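Local coordinates for protein putative acetamidase/formamidase (Yersinia enterocolitica subsp. palearctica serotype O:3, PDB 5UBU) that probably hydrolyses carbon-nitrogen bonds in linear amides other than peptide bonds, and binds two sodium ions in this crystal, at residues E107-R112 against G219-C224; I149-E154 against T233-A238; T60-E65 against H117-M122; F83-N88 against I170-V175; M194-I199 against K318-A323. All blocks are in the same frame, centred on the assembly; numbering follows the deposited sequence.

Contact 1 (E107-R112 against G219-C224). With NA (sodium ion), chain G; NA (sodium ion), chain H.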
# COMPACT_ATOMS: atom_id res chain seq x y z
N GLU B 107 -9.15 4.64 -34.59
CA GLU B 107 -10.03 5.46 -35.41
C GLU B 107 -11.47 5.34 -34.98
O GLU B 107 -12.17 6.34 -34.85
CB GLU B 107 -9.97 5.05 -36.88
CG GLU B 107 -8.63 5.24 -37.58
CD GLU B 107 -8.71 4.92 -39.05
OE1 GLU B 107 -7.65 4.90 -39.72
OE2 GLU B 107 -9.83 4.65 -39.54
N SER B 108 -11.91 4.09 -34.80
CA SER B 108 -13.28 3.79 -34.45
C SER B 108 -13.45 2.43 -33.79
O SER B 108 -12.60 1.54 -33.91
CB SER B 108 -14.12 3.83 -35.72
OG SER B 108 -13.62 2.91 -36.68
N MSE B 109 -14.58 2.29 -33.09
CA MSE B 109 -14.93 1.07 -32.38
C MSE B 109 -16.43 0.91 -32.46
O MSE B 109 -17.17 1.76 -31.98
CB MSE B 109 -14.49 1.17 -30.92
CG MSE B 109 -12.98 1.11 -30.78
SE MSE B 109 -12.50 1.14 -28.87
CE MSE B 109 -13.18 -0.63 -28.36
N LEU B 110 -16.87 -0.17 -33.09
CA LEU B 110 -18.31 -0.45 -33.24
C LEU B 110 -18.62 -1.82 -32.64
O LEU B 110 -17.74 -2.67 -32.59
CB LEU B 110 -18.70 -0.44 -34.72
CG LEU B 110 -18.41 0.84 -35.51
CD1 LEU B 110 -18.72 0.65 -36.98
CD2 LEU B 110 -19.16 2.03 -34.92
N PRO B 111 -19.86 -2.02 -32.17
CA PRO B 111 -20.20 -3.34 -31.64
C PRO B 111 -20.30 -4.34 -32.78
O PRO B 111 -20.77 -3.99 -33.86
CB PRO B 111 -21.55 -3.12 -30.94
CG PRO B 111 -22.10 -1.86 -31.52
CD PRO B 111 -20.94 -1.04 -31.98
N ARG B 112 -19.85 -5.57 -32.53
CA ARG B 112 -19.84 -6.62 -33.54
C ARG B 112 -20.92 -7.65 -33.27
O ARG B 112 -21.20 -7.98 -32.12
CB ARG B 112 -18.45 -7.27 -33.53
CG ARG B 112 -18.16 -8.19 -34.71
CD ARG B 112 -16.68 -8.52 -34.77
NE ARG B 112 -16.20 -9.24 -33.60
CZ ARG B 112 -16.20 -10.58 -33.45
NH1 ARG B 112 -16.62 -11.38 -34.43
NH2 ARG B 112 -15.74 -11.11 -32.32
N GLY B 219 -7.26 -6.10 -27.47
CA GLY B 219 -8.45 -6.83 -27.03
C GLY B 219 -9.19 -6.16 -25.90
O GLY B 219 -8.90 -5.02 -25.56
N ASP B 220 -10.18 -6.87 -25.36
CA ASP B 220 -10.98 -6.38 -24.22
C ASP B 220 -11.59 -5.00 -24.47
O ASP B 220 -11.26 -4.02 -23.81
CB ASP B 220 -10.11 -6.41 -22.95
CG ASP B 220 -10.87 -6.03 -21.68
OD1 ASP B 220 -12.10 -6.27 -21.56
OD2 ASP B 220 -10.20 -5.52 -20.78
N ALA B 221 -12.49 -4.93 -25.45
CA ALA B 221 -13.17 -3.68 -25.75
C ALA B 221 -14.24 -3.41 -24.69
O ALA B 221 -14.89 -4.35 -24.21
CB ALA B 221 -13.80 -3.76 -27.13
N HIS B 222 -14.38 -2.14 -24.30
CA HIS B 222 -15.39 -1.74 -23.32
C HIS B 222 -16.32 -0.72 -23.95
O HIS B 222 -15.86 0.19 -24.62
CB HIS B 222 -14.80 -1.07 -22.08
CG HIS B 222 -13.93 -1.95 -21.25
ND1 HIS B 222 -12.85 -1.47 -20.56
CD2 HIS B 222 -13.95 -3.29 -21.05
CE1 HIS B 222 -12.27 -2.46 -19.91
NE2 HIS B 222 -12.91 -3.58 -20.20
N ALA B 223 -17.63 -0.87 -23.74
CA ALA B 223 -18.61 0.07 -24.27
C ALA B 223 -18.62 1.35 -23.44
O ALA B 223 -19.07 2.39 -23.90
CB ALA B 223 -20.00 -0.56 -24.30
N CYS B 224 -18.14 1.23 -22.21
CA CYS B 224 -18.04 2.34 -21.26
C CYS B 224 -17.29 1.83 -20.04
O CYS B 224 -17.14 0.62 -19.90
CB CYS B 224 -19.44 2.82 -20.85
SG CYS B 224 -20.53 1.49 -20.28
NA NA G . -12.76 -5.78 -19.45
NA NA H . -9.73 -5.21 -18.62
O HOH W 1 -10.41 -6.05 -15.92

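Contact 2 (I149-E154 against T233-A238). With NA (sodium ion), chain G.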
# COMPACT_ATOMS: atom_id res chain seq x y z
N ILE B 149 -26.38 -6.38 -21.34
CA ILE B 149 -26.81 -5.05 -21.73
C ILE B 149 -26.85 -4.89 -23.24
O ILE B 149 -25.87 -5.13 -23.93
CB ILE B 149 -25.84 -3.97 -21.17
CG1 ILE B 149 -25.58 -4.18 -19.67
CG2 ILE B 149 -26.35 -2.57 -21.48
CD1 ILE B 149 -26.82 -4.44 -18.87
N LYS B 150 -28.00 -4.46 -23.74
CA LYS B 150 -28.19 -4.23 -25.16
C LYS B 150 -27.43 -2.95 -25.44
O LYS B 150 -27.31 -2.09 -24.57
CB LYS B 150 -29.68 -4.05 -25.43
CG LYS B 150 -30.17 -4.24 -26.85
CD LYS B 150 -31.71 -4.11 -26.86
CE LYS B 150 -32.40 -4.88 -27.99
NZ LYS B 150 -32.29 -6.36 -27.77
N LEU B 151 -26.88 -2.82 -26.63
CA LEU B 151 -26.13 -1.60 -26.96
C LEU B 151 -26.05 -1.34 -28.45
O LEU B 151 -26.34 -2.22 -29.25
CB LEU B 151 -24.73 -1.62 -26.30
CG LEU B 151 -23.79 -2.83 -26.45
CD1 LEU B 151 -23.30 -2.99 -27.87
CD2 LEU B 151 -22.59 -2.67 -25.54
N ASP B 152 -25.72 -0.10 -28.79
CA ASP B 152 -25.56 0.32 -30.18
C ASP B 152 -24.46 1.40 -30.24
O ASP B 152 -23.86 1.73 -29.21
CB ASP B 152 -26.90 0.75 -30.82
CG ASP B 152 -27.55 1.95 -30.13
OD1 ASP B 152 -26.84 2.81 -29.57
OD2 ASP B 152 -28.79 2.06 -30.19
N SER B 153 -24.21 1.94 -31.43
CA SER B 153 -23.16 2.96 -31.63
C SER B 153 -23.42 4.30 -30.94
O SER B 153 -22.57 5.19 -30.97
CB SER B 153 -22.98 3.22 -33.14
OG SER B 153 -24.18 3.74 -33.71
N GLU B 154 -24.58 4.43 -30.29
CA GLU B 154 -24.97 5.66 -29.64
C GLU B 154 -25.15 5.54 -28.12
O GLU B 154 -24.75 6.43 -27.38
CB GLU B 154 -26.28 6.12 -30.30
CG GLU B 154 -26.72 7.55 -30.00
CD GLU B 154 -27.86 8.03 -30.88
OE1 GLU B 154 -28.24 7.32 -31.85
OE2 GLU B 154 -28.37 9.15 -30.62
N THR B 233 -15.39 -5.50 -13.65
CA THR B 233 -15.63 -5.45 -15.09
C THR B 233 -16.39 -4.21 -15.52
O THR B 233 -17.16 -3.63 -14.76
CB THR B 233 -16.46 -6.67 -15.58
OG1 THR B 233 -17.81 -6.58 -15.12
CG2 THR B 233 -15.86 -7.99 -15.12
N ALA B 234 -16.19 -3.83 -16.77
CA ALA B 234 -16.87 -2.71 -17.38
C ALA B 234 -17.98 -3.37 -18.20
O ALA B 234 -18.44 -4.45 -17.83
CB ALA B 234 -15.91 -1.95 -18.28
N VAL B 235 -18.44 -2.72 -19.26
CA VAL B 235 -19.44 -3.34 -20.14
C VAL B 235 -18.58 -3.98 -21.23
O VAL B 235 -18.19 -3.32 -22.19
CB VAL B 235 -20.48 -2.34 -20.70
CG1 VAL B 235 -21.34 -3.01 -21.77
CG2 VAL B 235 -21.35 -1.80 -19.56
N GLU B 236 -18.27 -5.26 -21.04
CA GLU B 236 -17.43 -6.03 -21.95
C GLU B 236 -18.18 -6.41 -23.22
O GLU B 236 -19.31 -6.92 -23.14
CB GLU B 236 -17.02 -7.33 -21.26
CG GLU B 236 -16.45 -7.20 -19.85
CD GLU B 236 -15.17 -6.41 -19.77
OE1 GLU B 236 -14.84 -5.94 -18.65
OE2 GLU B 236 -14.48 -6.26 -20.81
N PHE B 237 -17.57 -6.19 -24.39
CA PHE B 237 -18.25 -6.54 -25.65
C PHE B 237 -17.27 -6.88 -26.78
O PHE B 237 -16.08 -6.57 -26.72
CB PHE B 237 -19.23 -5.42 -26.08
CG PHE B 237 -18.58 -4.22 -26.74
CD1 PHE B 237 -17.67 -3.44 -26.07
CD2 PHE B 237 -18.96 -3.83 -28.02
CE1 PHE B 237 -17.10 -2.33 -26.68
CE2 PHE B 237 -18.39 -2.71 -28.62
CZ PHE B 237 -17.47 -1.96 -27.95
N ALA B 238 -17.80 -7.57 -27.79
CA ALA B 238 -17.07 -7.95 -28.98
C ALA B 238 -17.18 -6.74 -29.90
O ALA B 238 -18.27 -6.20 -30.08
CB ALA B 238 -17.70 -9.18 -29.60
NA NA G . -12.76 -5.78 -19.45

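Contact 3 (T60-E65 against H117-M122)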
# COMPACT_ATOMS: atom_id res chain seq x y z
N THR B 60 -12.45 -8.09 -32.45
CA THR B 60 -12.14 -8.53 -31.08
C THR B 60 -13.25 -9.36 -30.43
O THR B 60 -14.40 -9.28 -30.83
CB THR B 60 -11.89 -7.33 -30.13
OG1 THR B 60 -13.10 -6.58 -29.94
CG2 THR B 60 -10.81 -6.42 -30.67
N ARG B 61 -12.86 -10.15 -29.44
CA ARG B 61 -13.77 -10.96 -28.66
C ARG B 61 -13.88 -10.32 -27.28
O ARG B 61 -12.96 -9.64 -26.83
CB ARG B 61 -13.28 -12.41 -28.56
CG ARG B 61 -13.45 -13.18 -29.84
CD ARG B 61 -13.03 -14.64 -29.67
NE ARG B 61 -13.33 -15.41 -30.88
CZ ARG B 61 -13.01 -16.70 -31.07
NH1 ARG B 61 -13.33 -17.30 -32.20
NH2 ARG B 61 -12.36 -17.38 -30.13
N ASP B 62 -15.00 -10.56 -26.59
CA ASP B 62 -15.20 -9.98 -25.27
C ASP B 62 -14.24 -10.60 -24.26
O ASP B 62 -13.58 -11.60 -24.54
CB ASP B 62 -16.68 -10.05 -24.82
CG ASP B 62 -17.16 -11.47 -24.45
OD1 ASP B 62 -16.33 -12.36 -24.18
OD2 ASP B 62 -18.40 -11.69 -24.37
N ALA B 63 -14.17 -10.01 -23.07
CA ALA B 63 -13.29 -10.48 -22.01
C ALA B 63 -13.50 -11.94 -21.57
O ALA B 63 -12.58 -12.55 -21.02
CB ALA B 63 -13.42 -9.58 -20.80
N PHE B 64 -14.68 -12.48 -21.82
CA PHE B 64 -15.01 -13.86 -21.42
C PHE B 64 -14.95 -14.84 -22.59
O PHE B 64 -15.26 -16.02 -22.44
CB PHE B 64 -16.42 -13.88 -20.79
CG PHE B 64 -16.67 -12.73 -19.85
CD1 PHE B 64 -15.98 -12.66 -18.63
CD2 PHE B 64 -17.58 -11.72 -20.17
CE1 PHE B 64 -16.20 -11.60 -17.76
CE2 PHE B 64 -17.79 -10.67 -19.30
CZ PHE B 64 -17.10 -10.60 -18.09
N GLU B 65 -14.51 -14.34 -23.75
CA GLU B 65 -14.42 -15.11 -25.00
C GLU B 65 -15.76 -15.79 -25.31
O GLU B 65 -15.82 -16.97 -25.64
CB GLU B 65 -13.23 -16.09 -24.98
CG GLU B 65 -12.82 -16.56 -26.37
CD GLU B 65 -11.55 -17.38 -26.43
OE1 GLU B 65 -10.93 -17.42 -27.53
OE2 GLU B 65 -11.15 -17.98 -25.41
N HIS B 117 -24.73 -7.43 -27.64
CA HIS B 117 -24.88 -7.24 -26.21
C HIS B 117 -23.53 -7.14 -25.51
O HIS B 117 -22.59 -7.85 -25.86
CB HIS B 117 -25.70 -8.36 -25.55
CG HIS B 117 -27.14 -8.39 -25.97
ND1 HIS B 117 -27.58 -9.13 -27.04
CD2 HIS B 117 -28.25 -7.80 -25.43
CE1 HIS B 117 -28.89 -9.00 -27.15
NE2 HIS B 117 -29.32 -8.21 -26.19
N GLY B 118 -23.46 -6.22 -24.55
CA GLY B 118 -22.29 -6.04 -23.71
C GLY B 118 -22.57 -6.83 -22.44
O GLY B 118 -23.70 -7.22 -22.22
N ILE B 119 -21.55 -7.06 -21.62
CA ILE B 119 -21.71 -7.83 -20.38
C ILE B 119 -20.94 -7.25 -19.21
O ILE B 119 -19.75 -6.99 -19.34
CB ILE B 119 -21.19 -9.27 -20.56
CG1 ILE B 119 -21.98 -9.99 -21.67
CG2 ILE B 119 -21.35 -10.08 -19.28
CD1 ILE B 119 -21.37 -11.32 -22.11
N CYS B 120 -21.61 -7.06 -18.09
CA CYS B 120 -20.96 -6.61 -16.87
C CYS B 120 -21.17 -7.77 -15.90
O CYS B 120 -22.26 -8.36 -15.86
CB CYS B 120 -21.56 -5.33 -16.30
SG CYS B 120 -20.74 -4.82 -14.76
N ALA B 121 -20.14 -8.10 -15.13
CA ALA B 121 -20.24 -9.21 -14.20
C ALA B 121 -19.48 -9.00 -12.91
O ALA B 121 -18.47 -8.29 -12.87
CB ALA B 121 -19.73 -10.48 -14.87
N MSE B 122 -20.00 -9.63 -11.85
CA MSE B 122 -19.41 -9.59 -10.53
C MSE B 122 -18.88 -10.98 -10.36
O MSE B 122 -19.62 -11.91 -10.07
CB MSE B 122 -20.42 -9.24 -9.46
CG MSE B 122 -20.53 -7.74 -9.28
SE MSE B 122 -22.12 -7.37 -8.14
CE MSE B 122 -21.42 -7.97 -6.42

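Contact 4 (F83-N88 against I170-V175)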
# COMPACT_ATOMS: atom_id res chain seq x y z
N PHE B 83 -7.70 -16.25 -16.60
CA PHE B 83 -7.95 -16.36 -18.04
C PHE B 83 -9.14 -15.55 -18.55
O PHE B 83 -10.22 -16.08 -18.78
CB PHE B 83 -8.07 -17.83 -18.47
CG PHE B 83 -6.84 -18.65 -18.21
CD1 PHE B 83 -5.84 -18.73 -19.17
CD2 PHE B 83 -6.67 -19.34 -17.01
CE1 PHE B 83 -4.70 -19.49 -18.94
CE2 PHE B 83 -5.53 -20.10 -16.78
CZ PHE B 83 -4.54 -20.17 -17.74
N LEU B 84 -8.91 -14.25 -18.68
CA LEU B 84 -9.86 -13.30 -19.23
C LEU B 84 -9.10 -12.49 -20.27
O LEU B 84 -7.87 -12.54 -20.34
CB LEU B 84 -10.41 -12.35 -18.16
CG LEU B 84 -11.34 -12.88 -17.06
CD1 LEU B 84 -11.77 -11.72 -16.17
CD2 LEU B 84 -12.57 -13.58 -17.66
N ASN B 85 -9.84 -11.75 -21.08
CA ASN B 85 -9.26 -10.88 -22.10
C ASN B 85 -8.48 -11.63 -23.20
O ASN B 85 -7.27 -11.50 -23.31
CB ASN B 85 -8.35 -9.80 -21.46
CG ASN B 85 -9.05 -9.02 -20.36
OD1 ASN B 85 -10.28 -8.98 -20.29
ND2 ASN B 85 -8.26 -8.39 -19.50
N PRO B 86 -9.20 -12.44 -24.01
CA PRO B 86 -8.54 -13.12 -25.12
C PRO B 86 -7.95 -12.06 -26.05
O PRO B 86 -8.64 -11.12 -26.42
CB PRO B 86 -9.69 -13.86 -25.80
CG PRO B 86 -10.92 -13.12 -25.38
CD PRO B 86 -10.63 -12.74 -23.97
N GLN B 87 -6.68 -12.23 -26.41
CA GLN B 87 -5.97 -11.24 -27.24
C GLN B 87 -5.82 -11.51 -28.71
O GLN B 87 -5.55 -12.64 -29.11
CB GLN B 87 -4.54 -11.06 -26.68
CG GLN B 87 -4.48 -10.54 -25.26
CD GLN B 87 -5.02 -9.13 -25.14
OE1 GLN B 87 -4.54 -8.21 -25.83
NE2 GLN B 87 -5.98 -8.95 -24.25
N ASN B 88 -6.00 -10.46 -29.51
CA ASN B 88 -5.72 -10.52 -30.95
C ASN B 88 -4.23 -10.20 -31.04
O ASN B 88 -3.70 -9.46 -30.21
CB ASN B 88 -6.53 -9.48 -31.73
CG ASN B 88 -7.91 -9.97 -32.08
OD1 ASN B 88 -8.89 -9.57 -31.48
ND2 ASN B 88 -7.98 -10.89 -33.04
N ILE B 170 -10.37 0.60 -25.53
CA ILE B 170 -9.66 -0.66 -25.43
C ILE B 170 -9.08 -0.84 -24.03
O ILE B 170 -8.39 0.02 -23.52
CB ILE B 170 -8.55 -0.74 -26.49
CG1 ILE B 170 -9.15 -0.80 -27.91
CG2 ILE B 170 -7.65 -1.95 -26.27
CD1 ILE B 170 -9.97 -2.05 -28.19
N GLY B 171 -9.39 -1.98 -23.43
CA GLY B 171 -8.91 -2.30 -22.09
C GLY B 171 -7.50 -2.85 -22.11
O GLY B 171 -6.70 -2.51 -21.25
N THR B 172 -7.21 -3.71 -23.09
CA THR B 172 -5.88 -4.31 -23.23
C THR B 172 -5.20 -3.97 -24.55
O THR B 172 -5.60 -4.45 -25.60
CB THR B 172 -5.92 -5.86 -23.13
OG1 THR B 172 -6.73 -6.40 -24.18
CG2 THR B 172 -6.47 -6.32 -21.78
N LEU B 173 -4.19 -3.12 -24.48
CA LEU B 173 -3.41 -2.71 -25.64
C LEU B 173 -1.96 -2.87 -25.21
O LEU B 173 -1.53 -2.26 -24.23
CB LEU B 173 -3.71 -1.27 -26.04
CG LEU B 173 -3.02 -0.77 -27.32
CD1 LEU B 173 -3.43 -1.62 -28.52
CD2 LEU B 173 -3.31 0.70 -27.58
N SER B 174 -1.19 -3.69 -25.92
CA SER B 174 0.19 -3.92 -25.50
C SER B 174 1.14 -4.41 -26.57
O SER B 174 0.75 -4.74 -27.68
CB SER B 174 0.18 -4.96 -24.38
OG SER B 174 -0.44 -6.16 -24.81
N VAL B 175 2.42 -4.42 -26.20
CA VAL B 175 3.49 -4.94 -27.04
C VAL B 175 4.23 -5.98 -26.20
O VAL B 175 4.14 -5.96 -24.97
CB VAL B 175 4.43 -3.85 -27.58
CG1 VAL B 175 3.70 -3.00 -28.61
CG2 VAL B 175 4.98 -2.98 -26.46

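Contact 5 (M194-I199 against K318-A323). With NA (sodium ion), chain H.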
# COMPACT_ATOMS: atom_id res chain seq x y z
N MSE B 194 -4.68 -2.26 -18.98
CA MSE B 194 -4.67 -0.97 -18.29
C MSE B 194 -6.03 -0.47 -17.91
O MSE B 194 -6.18 0.21 -16.89
CB MSE B 194 -4.03 0.07 -19.22
CG MSE B 194 -2.57 -0.27 -19.53
SE MSE B 194 -1.86 0.96 -20.88
CE MSE B 194 -2.88 0.37 -22.45
N ASP B 195 -7.04 -0.78 -18.72
CA ASP B 195 -8.40 -0.33 -18.47
C ASP B 195 -8.46 1.18 -18.19
O ASP B 195 -8.98 1.62 -17.17
CB ASP B 195 -9.04 -1.12 -17.33
CG ASP B 195 -9.19 -2.61 -17.63
OD1 ASP B 195 -9.25 -3.01 -18.82
OD2 ASP B 195 -9.28 -3.40 -16.66
N VAL B 196 -7.89 1.96 -19.11
CA VAL B 196 -7.89 3.42 -19.02
C VAL B 196 -8.94 3.89 -20.03
O VAL B 196 -8.73 3.74 -21.24
CB VAL B 196 -6.50 4.01 -19.34
CG1 VAL B 196 -6.56 5.54 -19.44
CG2 VAL B 196 -5.49 3.59 -18.30
N PRO B 197 -10.06 4.47 -19.55
CA PRO B 197 -11.17 4.94 -20.42
C PRO B 197 -10.78 5.83 -21.59
O PRO B 197 -11.50 5.86 -22.59
CB PRO B 197 -12.06 5.73 -19.46
CG PRO B 197 -11.78 5.15 -18.13
CD PRO B 197 -10.35 4.72 -18.13
N ASP B 198 -9.67 6.55 -21.45
CA ASP B 198 -9.21 7.49 -22.49
C ASP B 198 -8.63 6.84 -23.75
O ASP B 198 -8.51 7.50 -24.78
CB ASP B 198 -8.17 8.42 -21.88
CG ASP B 198 -8.70 9.19 -20.70
OD1 ASP B 198 -9.42 10.18 -20.89
OD2 ASP B 198 -8.34 8.82 -19.57
N ILE B 199 -8.28 5.56 -23.67
CA ILE B 199 -7.71 4.83 -24.80
C ILE B 199 -8.81 4.32 -25.74
O ILE B 199 -9.07 3.12 -25.85
CB ILE B 199 -6.79 3.69 -24.29
CG1 ILE B 199 -5.65 4.32 -23.48
CG2 ILE B 199 -6.20 2.88 -25.45
CD1 ILE B 199 -4.74 3.32 -22.82
N LYS B 318 -2.29 -5.45 -11.16
CA LYS B 318 -1.62 -4.18 -10.97
C LYS B 318 -2.61 -3.09 -11.34
O LYS B 318 -3.33 -3.21 -12.35
CB LYS B 318 -0.37 -4.04 -11.83
CG LYS B 318 0.77 -4.92 -11.38
CD LYS B 318 2.02 -4.66 -12.18
CE LYS B 318 3.16 -5.48 -11.62
NZ LYS B 318 4.44 -5.24 -12.34
N TYR B 319 -2.66 -2.05 -10.53
CA TYR B 319 -3.57 -0.94 -10.79
C TYR B 319 -2.91 -0.04 -11.81
O TYR B 319 -1.71 -0.04 -11.95
CB TYR B 319 -3.89 -0.18 -9.51
CG TYR B 319 -4.28 -1.06 -8.34
CD1 TYR B 319 -5.21 -2.09 -8.50
CD2 TYR B 319 -3.79 -0.81 -7.07
CE1 TYR B 319 -5.59 -2.87 -7.44
CE2 TYR B 319 -4.17 -1.60 -6.00
CZ TYR B 319 -5.08 -2.63 -6.19
OH TYR B 319 -5.46 -3.40 -5.13
N THR B 320 -3.72 0.74 -12.52
CA THR B 320 -3.21 1.63 -13.55
C THR B 320 -3.74 3.05 -13.36
O THR B 320 -4.92 3.26 -13.15
CB THR B 320 -3.59 1.11 -14.94
OG1 THR B 320 -3.07 -0.22 -15.10
CG2 THR B 320 -3.03 2.02 -16.03
N VAL B 321 -2.83 4.02 -13.47
CA VAL B 321 -3.11 5.43 -13.28
C VAL B 321 -2.47 6.25 -14.40
O VAL B 321 -1.34 5.97 -14.79
CB VAL B 321 -2.51 5.91 -11.94
CG1 VAL B 321 -2.72 7.41 -11.75
CG2 VAL B 321 -3.09 5.12 -10.77
N GLY B 322 -3.19 7.26 -14.88
CA GLY B 322 -2.68 8.13 -15.93
C GLY B 322 -2.48 9.54 -15.39
O GLY B 322 -3.39 10.10 -14.79
N ALA B 323 -1.29 10.11 -15.59
CA ALA B 323 -0.99 11.49 -15.16
C ALA B 323 -1.02 12.36 -16.41
O ALA B 323 -0.25 12.14 -17.33
CB ALA B 323 0.37 11.55 -14.49
NA NA H . -9.73 -5.21 -18.62
O HOH W 1 -10.41 -6.05 -15.92

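Contact 1 (E107-R112 against G219-C224)
The methyl carbon CE of M109, a selenomethionine, meets CB of A221 at 3.4 Å, and this apolar touch is nearly all that passes directly between 107-112 and 219-224. The evidence for a thin contact is twofold: 81 Å² is buried in total, and the nearest CA atoms, those of M109 and A221, stand 8.3 Å apart. M109 spans that gap with its CG anti to the carbonyl carbon (chi1 -70°) and its next bond extended, before a bend at chi3 (69°) turns CE onto the alanine methyl. I170 also packs on M109, and F237 on A221.

In the fold this is side-chain packing between two sheets. Strand 101-111 belongs to the nine-stranded mixed sheet, where E107 and S108 form a classic beta bulge opposite T242, whereas strand 214-222 belongs to a smaller, separate mixed sheet.

Metal coordination takes over on the far side of 219-224, where the CB atoms of D220 and H222 point away from 107-112. The carboxylate of D220 bridges two sodium ions: OD1 lies 2.3 Å from the first ion, and OD2 reaches that same ion at a longer 2.9 Å while binding the second at 2.2 Å. H222 gives NE2 to the first ion, also at 2.3 Å. E236 completes the protein ligands of the first ion, N193 and D195 those of the second.

Contact 2 (I149-E154 against T233-A238)
The ring of F237 is approached obliquely by CD1 of L151, while P111, A221 and Y166 also pack against this phenylalanine. The other flat group of 233-238, the E236 carboxylate, is turned away from 149-154 and holds a sodium ion through both oxygens, OE1 and OE2 each 2.2 Å from the metal. Its OE1 also accepts from A234 N at 3.1 Å, the donor sitting 41° out of the carboxylate plane, which adds a backbone restraint to a metal ligand.

Across the contact the touches are all apolar. L151 and V235 meet tip to tip, CD2 to CG1 at 4.0 Å, and L151 CD2 stands 4.4 Å from F237 CB. One leucine branch therefore serves both residues; a chi1 of 51°, with CG between the backbone N and the carbonyl carbon, brings the branched end of L151 to V235 and F237. Beyond the leucine, D152 OD1 accepts from E154 N at 2.9 Å and closes an Asx turn.

L151 lies on strand 145-151, whose neighbour 117-122 bonds through its backbone to both sides: G118 with I149, and I119 with E236. Strand 214-222 flanks 236-237, and Q305 of the second subunit packs on V235.

Contact 3 (T60-E65 against H117-M122)
The closest CA atoms of the two segments, those of D62 and G118, are 8.3 Å apart, and residues 62-65 fold into a type I beta turn, closed by E65 N to D62 O at 3.0 Å, that presents side chains to the strand 117-122. F64 carries most of the contact. Its CE2 lies 3.6 Å from CG2 of I119 and its CZ 4.2 Å from CB of A121; both methyls approach the ring obliquely. With CG anti to the carbonyl carbon (chi1 -43°), the phenyl group extends from the turn toward alternate residues of the strand. I119 divides its branches, CG2 going to the ring and CD1 to D62, where OD2 is 3.8 Å away.

The D62 carboxylate also works within its own loop: OD1 accepts from G66 N and, weakly, from F64 N. R61 NH2 forms a salt bridge to E65 OE1 at 3.0 Å, the oxygen lying in the guanidinium plane.

The contact packs the loop after strand 55-59 on 117-122, an outermost strand, within this chain, of a four-stranded antiparallel sheet; F64 also touches E236. No hydrogen bond crosses between the segments. The join therefore rests mainly on van der Waals packing, with one carboxylate oxygen against a methyl, and the polar groups probably help to hold the turn that presents F64.

Contact 4 (F83-N88 against I170-V175)
Q87 and T172 make the one hydrogen bond across the contact: NE2 donates to OG1 at 2.7 Å, nearly straight at 165°, with the hydroxyl oxygen in the plane of the glutamine amide. The other first-shell touch is a van der Waals one, ND2 of N85 lying 3.6 Å from CG2 of T172. The T172 hydroxyl thus goes to Q87, and the methyl sits by both amide nitrogens.

The next shell explains the aim of the amide. NE2 of Q87 also donates to its own segment's N85 O at 3.0 Å, from 52° above the carbonyl plane, so two bonds grip this nitrogen and fix the rotation of the group. A bend at chi2 (-66°) folds the glutamine back to reach both acceptors, although its CB does not point at 170-175. The amide of N85 is positioned separately, ND2 donating to S184 O. T172 OG1 is probably also hydrogen-bonded to G219 O.

Farther out lies the metal site: the nearest atom of the N85 side chain is about 4 Å from a sodium ion, and both N85 and T172 touch D220, a ligand of both sodium ions, which makes them second-shell residues.

The chain turns a corner at G171, after which it runs on as strand. Strand 214-222 lies between 87-93 and 169-175, antiparallel to each, and its F217 touches Q87 and S174. L173 packs on strands 101-111 and 203-208.

Contact 5 (M194-I199 against K318-A323)
A backbone carbonyl, rather than a side-chain end, is what M194 brings against T320: M194 O lies 3.4 Å from T320 CB, while the selenium-bearing end of M194 leads away from the strand. The close approach is confirmed by the CA atoms of M194 and T320, 5.6 Å apart. Yet no hydrogen bond links the segments; M194 O accepts from N313 ND2, and T320 OG1 is bonded with S269 OG.

The apolar part gathers on the T320 methyl. CG2 stands 3.7 Å from CG2 of V196, the two side chains crossing at about a right angle, and 3.9 Å from CB of M194. T320 holds this methyl anti to its own backbone nitrogen, with OG1 beside that nitrogen (chi1 -57°), where it meets S269.

Structurally, a loop is laid on the nine-stranded sheet. T320 sits on strand 319-326, and the loop includes a type I beta turn from V196 to I199, where I199 N meets V196 O at 3.1 Å.

Between the two loop residues that touch T320, D195 turns to the metal site and binds a sodium ion with OD1 at 2.3 Å and OD2 at 2.7 Å. A water lies 2.9 Å from that ion.

Overall arrangement
The touching residues of all five contacts are buried, but depth varies: contacts 4 and 5 are centred about 8 and 7 Å from the chain's centre, contacts 2 and 3 about 16 and 15 Å, near the second subunit. Contacts 1 and 2 supply all three protein ligands of one sodium ion, and contacts 1 and 5 share the other ion and its water. Strand 214-222 of contact 1 pairs with strands of contacts 2 and 4, whereas contacts 2 and 3 hold neighbouring strands, 145-151 and 117-122, of one sheet. Only contact 4 has a hydrogen bond between its segments; the others meet mainly through apolar atoms, with several polar groups directed to the metals or to partners elsewhere.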